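PDB 3MY9: muconate cycloisomerase from Azorhizobium caulinodans, which belongs to the enolase superfamily, joining an N-terminal alpha+beta capping domain to a magnesium-binding C-terminal domain of the TIM-barrel type. Local coordinates for residues P145-D150 with L178-T183; E152-M157 with T163-K168; I11-V16 with A70-L75. All blocks are in the same frame, centred on the assembly; numbering follows the deposited sequence.

How the contacts relate
Contacts 1 and 2 both lie in the barrel domain and share helix 147-157: its first turn packs on helix 174-188 in contact 1, and its last turns pack on strand 164-168 in contact 2. They touch through M167, which meets I180 and L181. Contact 2 is the more buried, two methionines packed on the face and the edge of a phenylalanine ring, whereas contact 1 lies nearer the surface and uses a ring face against one isoleucine. Contact 3 is far away, its centre about 46 Å from that of contact 1, in the N-terminal domain. It is partly buried and no hydrogen bond crosses it; an isoleucine methyl packs on a leucine side chain and the helix backbone beside an aspartate.

Contact 1: P145-D150 with L178-T183; sequences PDFDAD and LRILET
F147 and I180 make nearly all of this contact between two helices. The ring of F147 presents one face to the I180 methyl CG2, which stands 3.8 Å from the ring centroid and only 18° off the normal, a CH-pi contact displaced toward the rim. Its shortest approach, 3.6 Å, is from I180 CG2 to F147 CE1. The other branch of the isoleucine continues along the same side chain, with I180 CG1 3.8 Å from F147 CG. The two side chains run alongside each other in opposite senses, and the forked isoleucine spans the ring, with CG1 near the CG end and CG2 over CD1, CE1 and CZ. The first torsion of F147 (chi1 173°) sets CG opposite the backbone N, which carries the ring out to the neighbouring helix. A flat aromatic group and a branched aliphatic one suit this seam, and I180 also rests on M167 of strand 164-168.

Packing is looser beside this pair. T183 CG2 comes only to the ring edge, 4.3 Å from F147 CE2, while T183 OG1 turns back to bond R179 O at 2.9 Å. That carbonyl also accepts from T183 N, the two donors reaching it from opposite faces of its plane, so the threonine's polar atom is satisfied within its own helix and its methyl is left for the ring. The solvent side lies by D148 and R179, both exposed, which do not touch across the seam. Neighbouring helices packed side by side, each following its own barrel strand, are characteristic of the outer layer of a TIM-barrel domain.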
loop_
_atom_site.group_PDB
_atom_site.type_symbol
_atom_site.label_atom_id
_atom_site.label_comp_id
_atom_site.label_asym_id
_atom_site.label_seq_id
_atom_site.Cartn_x
_atom_site.Cartn_y
_atom_site.Cartn_z
ATOM N N PRO A 145 18.264 -5.389 -42.344
ATOM C CA PRO A 145 17.312 -4.514 -43.020
ATOM C C PRO A 145 16.591 -5.234 -44.156
ATOM O O PRO A 145 15.439 -4.932 -44.442
ATOM C CB PRO A 145 18.197 -3.387 -43.581
ATOM C CG PRO A 145 19.371 -3.344 -42.697
ATOM C CD PRO A 145 19.590 -4.755 -42.206
ATOM N N ASP A 146 17.280 -6.164 -44.808
ATOM C CA ASP A 146 16.674 -6.965 -45.864
ATOM C C ASP A 146 16.085 -8.197 -45.198
ATOM O O ASP A 146 16.797 -9.174 -44.960
ATOM C CB ASP A 146 17.726 -7.344 -46.912
ATOM C CG ASP A 146 17.154 -8.153 -48.077
ATOM O OD1 ASP A 146 15.942 -8.450 -48.085
ATOM O OD2 ASP A 146 17.931 -8.482 -49.002
ATOM N N PHE A 147 14.789 -8.149 -44.887
ATOM C CA PHE A 147 14.159 -9.254 -44.167
ATOM C C PHE A 147 14.188 -10.559 -44.940
ATOM O O PHE A 147 14.323 -11.624 -44.338
ATOM C CB PHE A 147 12.697 -8.981 -43.785
ATOM C CG PHE A 147 12.022 -10.196 -43.206
ATOM C CD1 PHE A 147 12.532 -10.791 -42.067
ATOM C CD2 PHE A 147 10.953 -10.790 -43.844
ATOM C CE1 PHE A 147 11.965 -11.935 -41.546
ATOM C CE2 PHE A 147 10.368 -11.932 -43.321
ATOM C CZ PHE A 147 10.878 -12.502 -42.173
ATOM N N ASP A 148 14.033 -10.477 -46.261
ATOM C CA ASP A 148 14.087 -11.666 -47.112
ATOM C C ASP A 148 15.411 -12.410 -46.932
ATOM O O ASP A 148 15.431 -13.638 -46.922
ATOM C CB ASP A 148 13.858 -11.301 -48.588
ATOM C CG ASP A 148 12.423 -10.845 -48.870
ATOM O OD1 ASP A 148 12.116 -10.524 -50.032
ATOM O OD2 ASP A 148 11.598 -10.799 -47.942
ATOM N N ALA A 149 16.507 -11.666 -46.778
ATOM C CA ALA A 149 17.817 -12.265 -46.466
ATOM C C ALA A 149 17.733 -13.069 -45.168
ATOM O O ALA A 149 18.238 -14.186 -45.087
ATOM C CB ALA A 149 18.887 -11.186 -46.336
ATOM N N ASP A 150 17.075 -12.498 -44.167
ATOM C CA ASP A 150 16.924 -13.145 -42.872
ATOM C C ASP A 150 16.010 -14.372 -42.939
ATOM O O ASP A 150 16.272 -15.377 -42.268
ATOM C CB ASP A 150 16.403 -12.150 -41.814
ATOM C CG ASP A 150 17.511 -11.552 -40.962
ATOM O OD1 ASP A 150 18.656 -12.049 -41.026
ATOM O OD2 ASP A 150 17.232 -10.596 -40.193
ATOM N N LEU A 178 5.136 -5.723 -38.028
ATOM C CA LEU A 178 3.989 -6.615 -37.834
ATOM C C LEU A 178 3.837 -7.624 -38.977
ATOM O O LEU A 178 3.554 -8.795 -38.723
ATOM C CB LEU A 178 2.678 -5.828 -37.673
ATOM C CG LEU A 178 2.467 -5.029 -36.391
ATOM C CD1 LEU A 178 1.034 -4.404 -36.377
ATOM C CD2 LEU A 178 2.677 -5.894 -35.180
ATOM N N ARG A 179 3.992 -7.158 -40.219
ATOM C CA ARG A 179 3.939 -8.040 -41.398
ATOM C C ARG A 179 5.072 -9.080 -41.355
ATOM O O ARG A 179 4.900 -10.235 -41.740
ATOM C CB ARG A 179 4.054 -7.228 -42.712
ATOM C CG ARG A 179 2.866 -6.300 -42.983
ATOM C CD ARG A 179 2.840 -5.763 -44.449
ATOM N NE ARG A 179 3.982 -4.891 -44.759
ATOM C CZ ARG A 179 4.062 -3.582 -44.487
ATOM N NH1 ARG A 179 3.062 -2.938 -43.879
ATOM N NH2 ARG A 179 5.161 -2.905 -44.815
ATOM N N ILE A 180 6.241 -8.650 -40.906
ATOM C CA ILE A 180 7.363 -9.572 -40.687
ATOM C C ILE A 180 7.009 -10.647 -39.664
ATOM O O ILE A 180 7.195 -11.821 -39.921
ATOM C CB ILE A 180 8.666 -8.824 -40.319
ATOM C CG1 ILE A 180 9.258 -8.176 -41.589
ATOM C CG2 ILE A 180 9.727 -9.788 -39.738
ATOM C CD1 ILE A 180 10.348 -7.164 -41.333
ATOM N N LEU A 181 6.440 -10.257 -38.537
ATOM C CA LEU A 181 6.082 -11.229 -37.501
ATOM C C LEU A 181 5.019 -12.172 -38.017
ATOM O O LEU A 181 5.050 -13.363 -37.708
ATOM C CB LEU A 181 5.576 -10.542 -36.241
ATOM C CG LEU A 181 6.626 -9.815 -35.385
ATOM C CD1 LEU A 181 5.928 -8.843 -34.454
ATOM C CD2 LEU A 181 7.564 -10.800 -34.613
ATOM N N GLU A 182 4.083 -11.638 -38.799
ATOM C CA GLU A 182 3.041 -12.457 -39.399
ATOM C C GLU A 182 3.634 -13.499 -40.333
ATOM O O GLU A 182 3.198 -14.638 -40.309
ATOM C CB GLU A 182 2.023 -11.618 -40.194
ATOM C CG GLU A 182 0.668 -12.328 -40.364
ATOM C CD GLU A 182 -0.208 -12.242 -39.091
ATOM O OE1 GLU A 182 -0.736 -11.130 -38.775
ATOM O OE2 GLU A 182 -0.367 -13.290 -38.402
ATOM N N THR A 183 4.595 -13.098 -41.168
ATOM C CA THR A 183 5.239 -14.042 -42.092
ATOM C C THR A 183 5.991 -15.120 -41.316
ATOM O O THR A 183 5.917 -16.286 -41.660
ATOM C CB THR A 183 6.226 -13.340 -43.054
ATOM O OG1 THR A 183 5.567 -12.268 -43.739
ATOM C CG2 THR A 183 6.828 -14.325 -44.049
#

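Contact 2: E152-M157 with T163-K168; sequences ERMRAM and TVFKMK
M154 lies aslant over the ring of F165, and its terminal methyl supplies the main contact with the ring face. M154 CE is 4.3 Å from the F165 centroid and 12° off the normal, close to the ring centre. The sulfur follows more obliquely, with M154 SD 5.1 Å from that centroid, so the pair is a Met-aromatic contact as well as a CH-pi one. A bend at the last torsion (chi3 74°) swings the methyl over the face, while M154 CG stands above the rim on the same face, 3.8 Å from F165 CE1. M157 meets the ring quite differently: its CB lies near the ring plane, 4.2 Å from F165 CZ, and the rest of its extended chain leads away from strand 164-168; the side chain also packs on F140 of strand 135-142.

Helix 147-157 and strand 164-168 belong to a beta-alpha-beta unit of the barrel domain, and F165 is a strand residue facing the helix layer. The adjacent K166 turns the other way, and its NZ forms salt bridges with E326, D197 and the magnesium ligand E223. Flexible methionine is well suited to the helix side of such a seam, because it can fit a flat ring while also packing on I142, M184 and F188.

On the exposed side of the helix, R155 and E152 form a side-on salt bridge, two nitrogens on one oxygen. R155 NH2 meets E152 OE2 nearly head-on at 2.7 Å. R155 NE adds a longer, bent bond to the same OE2, 3.3 Å, from above the carboxylate plane, and R155 NH1 pairs with E187 of helix 174-188.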
loop_
_atom_site.group_PDB
_atom_site.type_symbol
_atom_site.label_atom_id
_atom_site.label_comp_id
_atom_site.label_asym_id
_atom_site.label_seq_id
_atom_site.Cartn_x
_atom_site.Cartn_y
_atom_site.Cartn_z
ATOM N N GLU A 152 15.580 -16.440 -45.409
ATOM C CA GLU A 152 16.274 -17.578 -46.000
ATOM C C GLU A 152 17.226 -18.188 -44.981
ATOM O O GLU A 152 17.317 -19.410 -44.880
ATOM C CB GLU A 152 16.990 -17.186 -47.298
ATOM C CG GLU A 152 16.021 -16.938 -48.441
ATOM C CD GLU A 152 15.410 -18.228 -49.007
ATOM O OE1 GLU A 152 16.147 -19.224 -49.228
ATOM O OE2 GLU A 152 14.181 -18.237 -49.242
ATOM N N ARG A 153 17.908 -17.348 -44.206
ATOM C CA ARG A 153 18.733 -17.842 -43.090
ATOM C C ARG A 153 17.914 -18.733 -42.153
ATOM O O ARG A 153 18.306 -19.862 -41.866
ATOM C CB ARG A 153 19.361 -16.697 -42.300
ATOM C CG ARG A 153 20.374 -15.933 -43.099
ATOM C CD ARG A 153 21.032 -14.827 -42.312
ATOM N NE ARG A 153 21.692 -13.877 -43.202
ATOM C CZ ARG A 153 22.431 -12.835 -42.820
ATOM N NH1 ARG A 153 22.633 -12.572 -41.530
ATOM N NH2 ARG A 153 22.982 -12.052 -43.752
ATOM N N MET A 154 16.759 -18.242 -41.726
ATOM C CA MET A 154 15.851 -19.024 -40.871
ATOM C C MET A 154 15.441 -20.320 -41.565
ATOM O O MET A 154 15.393 -21.383 -40.947
ATOM C CB MET A 154 14.591 -18.206 -40.526
ATOM C CG MET A 154 14.878 -17.023 -39.621
ATOM S SD MET A 154 13.452 -15.983 -39.209
ATOM C CE MET A 154 12.688 -17.117 -38.074
ATOM N N ARG A 155 15.147 -20.218 -42.855
ATOM C CA ARG A 155 14.734 -21.383 -43.656
ATOM C C ARG A 155 15.752 -22.519 -43.619
ATOM O O ARG A 155 15.376 -23.687 -43.632
ATOM C CB ARG A 155 14.470 -20.982 -45.118
ATOM C CG ARG A 155 13.085 -21.374 -45.628
ATOM C CD ARG A 155 12.081 -20.190 -45.669
ATOM N NE ARG A 155 12.198 -19.422 -46.917
ATOM C CZ ARG A 155 11.214 -18.762 -47.543
ATOM N NH1 ARG A 155 9.956 -18.752 -47.091
ATOM N NH2 ARG A 155 11.499 -18.113 -48.669
ATOM N N ALA A 156 17.036 -22.170 -43.590
ATOM C CA ALA A 156 18.115 -23.159 -43.469
ATOM C C ALA A 156 18.373 -23.571 -42.014
ATOM O O ALA A 156 18.724 -24.716 -41.737
ATOM C CB ALA A 156 19.394 -22.611 -44.079
ATOM N N MET A 157 18.216 -22.639 -41.078
ATOM C CA MET A 157 18.659 -22.862 -39.691
ATOM C C MET A 157 17.692 -23.687 -38.832
ATOM O O MET A 157 18.110 -24.437 -37.941
ATOM C CB MET A 157 18.914 -21.525 -39.001
ATOM C CG MET A 157 20.139 -20.807 -39.518
ATOM S SD MET A 157 20.419 -19.221 -38.701
ATOM C CE MET A 157 22.167 -19.213 -39.109
ATOM N N THR A 163 16.481 -23.154 -32.819
ATOM C CA THR A 163 15.127 -22.800 -32.502
ATOM C C THR A 163 15.005 -21.369 -31.979
ATOM O O THR A 163 13.963 -20.735 -32.160
ATOM C CB THR A 163 14.528 -23.781 -31.489
ATOM O OG1 THR A 163 15.345 -23.809 -30.315
ATOM C CG2 THR A 163 14.430 -25.191 -32.096
ATOM N N VAL A 164 16.051 -20.867 -31.327
ATOM C CA VAL A 164 15.970 -19.575 -30.676
ATOM C C VAL A 164 16.360 -18.422 -31.589
ATOM O O VAL A 164 17.493 -18.369 -32.047
ATOM C CB VAL A 164 16.863 -19.513 -29.439
ATOM C CG1 VAL A 164 16.700 -18.120 -28.749
ATOM C CG2 VAL A 164 16.510 -20.625 -28.475
ATOM N N PHE A 165 15.427 -17.496 -31.801
ATOM C CA PHE A 165 15.641 -16.313 -32.603
ATOM C C PHE A 165 15.242 -15.055 -31.852
ATOM O O PHE A 165 14.218 -15.034 -31.160
ATOM C CB PHE A 165 14.831 -16.429 -33.878
ATOM C CG PHE A 165 15.302 -17.533 -34.763
ATOM C CD1 PHE A 165 16.253 -17.286 -35.747
ATOM C CD2 PHE A 165 14.866 -18.836 -34.552
ATOM C CE1 PHE A 165 16.748 -18.325 -36.537
ATOM C CE2 PHE A 165 15.349 -19.892 -35.345
ATOM C CZ PHE A 165 16.296 -19.628 -36.330
ATOM N N LYS A 166 16.056 -14.010 -31.954
ATOM C CA LYS A 166 15.674 -12.727 -31.375
ATOM C C LYS A 166 15.557 -11.623 -32.425
ATOM O O LYS A 166 16.530 -11.289 -33.063
ATOM C CB LYS A 166 16.661 -12.302 -30.307
ATOM C CG LYS A 166 16.104 -11.159 -29.465
ATOM C CD LYS A 166 17.259 -10.401 -28.805
ATOM C CE LYS A 166 17.407 -10.714 -27.383
ATOM N NZ LYS A 166 18.635 -9.946 -26.950
ATOM N N MET A 167 14.363 -11.045 -32.586
ATOM C CA MET A 167 14.135 -10.027 -33.613
ATOM C C MET A 167 14.361 -8.672 -32.945
ATOM O O MET A 167 13.772 -8.383 -31.911
ATOM C CB MET A 167 12.702 -10.125 -34.206
ATOM C CG MET A 167 12.430 -9.314 -35.537
ATOM S SD MET A 167 10.632 -9.164 -35.889
ATOM C CE MET A 167 10.674 -7.813 -37.064
ATOM N N LYS A 168 15.227 -7.861 -33.544
ATOM C CA LYS A 168 15.336 -6.475 -33.195
ATOM C C LYS A 168 14.084 -5.738 -33.696
ATOM O O LYS A 168 13.696 -5.835 -34.861
ATOM C CB LYS A 168 16.596 -5.907 -33.819
ATOM C CG LYS A 168 17.073 -4.602 -33.269
ATOM C CD LYS A 168 18.479 -4.303 -33.857
ATOM C CE LYS A 168 18.764 -2.815 -34.017
ATOM N NZ LYS A 168 19.528 -2.495 -35.293
#

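Contact 3: I11-V16 with A70-L75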
loop_
_atom_site.group_PDB
_atom_site.type_symbol
_atom_site.label_atom_id
_atom_site.label_comp_id
_atom_site.label_asym_id
_atom_site.label_seq_id
_atom_site.Cartn_x
_atom_site.Cartn_y
_atom_site.Cartn_z
ATOM N N ILE A 11 51.414 -12.127 -11.302
ATOM C CA ILE A 11 50.508 -11.908 -12.414
ATOM C C ILE A 11 51.219 -11.216 -13.574
ATOM O O ILE A 11 52.288 -10.618 -13.403
ATOM C CB ILE A 11 49.255 -11.097 -12.002
ATOM C CG1 ILE A 11 49.617 -9.664 -11.605
ATOM C CG2 ILE A 11 48.516 -11.805 -10.865
ATOM C CD1 ILE A 11 48.417 -8.822 -11.234
ATOM N N ARG A 12 50.630 -11.370 -14.753
ATOM C CA ARG A 12 50.934 -10.566 -15.923
ATOM C C ARG A 12 49.611 -10.038 -16.460
ATOM O O ARG A 12 48.657 -10.802 -16.636
ATOM C CB ARG A 12 51.599 -11.402 -17.013
ATOM C CG ARG A 12 52.828 -12.185 -16.594
ATOM C CD ARG A 12 53.703 -12.451 -17.805
ATOM N NE ARG A 12 54.563 -13.625 -17.656
ATOM C CZ ARG A 12 54.410 -14.792 -18.293
ATOM N NH1 ARG A 12 53.412 -14.998 -19.156
ATOM N NH2 ARG A 12 55.289 -15.773 -18.069
ATOM N N ILE A 13 49.545 -8.734 -16.695
ATOM C CA ILE A 13 48.372 -8.115 -17.295
ATOM C C ILE A 13 48.750 -7.743 -18.725
ATOM O O ILE A 13 49.797 -7.118 -18.951
ATOM C CB ILE A 13 47.944 -6.858 -16.522
ATOM C CG1 ILE A 13 47.704 -7.195 -15.045
ATOM C CG2 ILE A 13 46.682 -6.252 -17.139
ATOM C CD1 ILE A 13 47.749 -5.993 -14.126
ATOM N N PHE A 14 47.915 -8.149 -19.684
ATOM C CA PHE A 14 48.170 -7.890 -21.100
ATOM C C PHE A 14 47.059 -7.048 -21.691
ATOM O O PHE A 14 45.877 -7.394 -21.559
ATOM C CB PHE A 14 48.238 -9.196 -21.885
ATOM C CG PHE A 14 49.364 -10.094 -21.485
ATOM C CD1 PHE A 14 50.580 -10.041 -22.152
ATOM C CD2 PHE A 14 49.212 -11.008 -20.456
ATOM C CE1 PHE A 14 51.617 -10.879 -21.802
ATOM C CE2 PHE A 14 50.258 -11.849 -20.094
ATOM C CZ PHE A 14 51.456 -11.785 -20.774
ATOM N N LEU A 15 47.428 -5.943 -22.327
ATOM C CA LEU A 15 46.499 -5.216 -23.184
ATOM C C LEU A 15 46.772 -5.746 -24.585
ATOM O O LEU A 15 47.898 -5.616 -25.083
ATOM C CB LEU A 15 46.730 -3.699 -23.105
ATOM C CG LEU A 15 45.585 -2.802 -23.604
ATOM C CD1 LEU A 15 45.907 -1.311 -23.430
ATOM C CD2 LEU A 15 45.267 -3.101 -25.055
ATOM N N VAL A 16 45.763 -6.362 -25.204
ATOM C CA VAL A 16 45.911 -6.928 -26.549
ATOM C C VAL A 16 44.918 -6.309 -27.513
ATOM O O VAL A 16 43.839 -5.868 -27.113
ATOM C CB VAL A 16 45.693 -8.459 -26.575
ATOM C CG1 VAL A 16 46.697 -9.151 -25.694
ATOM C CG2 VAL A 16 44.277 -8.814 -26.150
ATOM N N ALA A 70 43.133 -0.660 -13.201
ATOM C CA ALA A 70 42.531 -1.248 -12.012
ATOM C C ALA A 70 43.345 -2.442 -11.535
ATOM O O ALA A 70 43.759 -2.488 -10.379
ATOM C CB ALA A 70 41.103 -1.654 -12.289
ATOM N N LEU A 71 43.604 -3.387 -12.431
ATOM C CA LEU A 71 44.376 -4.585 -12.089
ATOM C C LEU A 71 45.812 -4.259 -11.697
ATOM O O LEU A 71 46.322 -4.772 -10.696
ATOM C CB LEU A 71 44.379 -5.582 -13.253
ATOM C CG LEU A 71 43.072 -6.336 -13.544
ATOM C CD1 LEU A 71 43.064 -6.875 -14.977
ATOM C CD2 LEU A 71 42.844 -7.465 -12.539
ATOM N N ASP A 72 46.452 -3.401 -12.491
ATOM C CA ASP A 72 47.895 -3.141 -12.377
ATOM C C ASP A 72 48.277 -2.414 -11.083
ATOM O O ASP A 72 49.315 -2.726 -10.489
ATOM C CB ASP A 72 48.392 -2.355 -13.607
ATOM C CG ASP A 72 49.914 -2.205 -13.655
ATOM O OD1 ASP A 72 50.647 -3.181 -13.371
ATOM O OD2 ASP A 72 50.381 -1.098 -13.999
ATOM N N ILE A 73 47.448 -1.461 -10.652
ATOM C CA ILE A 73 47.752 -0.659 -9.457
ATOM C C ILE A 73 46.823 -0.964 -8.256
ATOM O O ILE A 73 47.309 -1.288 -7.176
ATOM C CB ILE A 73 47.883 0.878 -9.797
ATOM C CG1 ILE A 73 46.555 1.643 -9.735
ATOM C CG2 ILE A 73 48.520 1.067 -11.167
ATOM C CD1 ILE A 73 46.262 2.255 -8.364
ATOM N N TYR A 74 45.503 -0.902 -8.438
ATOM C CA TYR A 74 44.587 -1.035 -7.304
ATOM C C TYR A 74 44.521 -2.478 -6.761
ATOM O O TYR A 74 44.712 -2.701 -5.558
ATOM C CB TYR A 74 43.193 -0.526 -7.670
ATOM N N LEU A 75 44.286 -3.450 -7.645
ATOM C CA LEU A 75 44.028 -4.839 -7.229
ATOM C C LEU A 75 45.290 -5.710 -7.047
ATOM O O LEU A 75 45.263 -6.681 -6.295
ATOM C CB LEU A 75 43.052 -5.504 -8.207
ATOM C CG LEU A 75 41.666 -4.851 -8.356
ATOM C CD1 LEU A 75 40.791 -5.578 -9.377
ATOM C CD2 LEU A 75 40.934 -4.789 -7.019
#
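L75 N donates to A70 O at 2.9 Å, closing a wide pi-type turn whose residues L71 and D72 receive I13 from the facing strand. The isoleucine meets the helix end-on: its terminal methyl CD1 lies 3.5 Å from L71 CB and only 3.3 Å from D72 N, a tight fit of a methyl against backbone. With CG1 anti to the carbonyl carbon and an extended second torsion (chi2 160°), the chain of I13 is held out straight toward the helix.

This is how the N-terminal domain of the enolase superfamily is built, with helices laid on an antiparallel sheet. Strand 8-21 pairs with strand 35-44 and carries helix 64-79 over one face. A beta-branched residue such as I13 is at home in the strand, and it also touches L40, F68 and R76. Leucine suits the buried side of the helix, where L71 packs on A104 and V108 of helix 102-120. D72 marks the more open margin: its CB is 3.7 Å from I13 CD1, while its carboxylate OD1 forms a salt bridge with R76, one turn farther along the same helix.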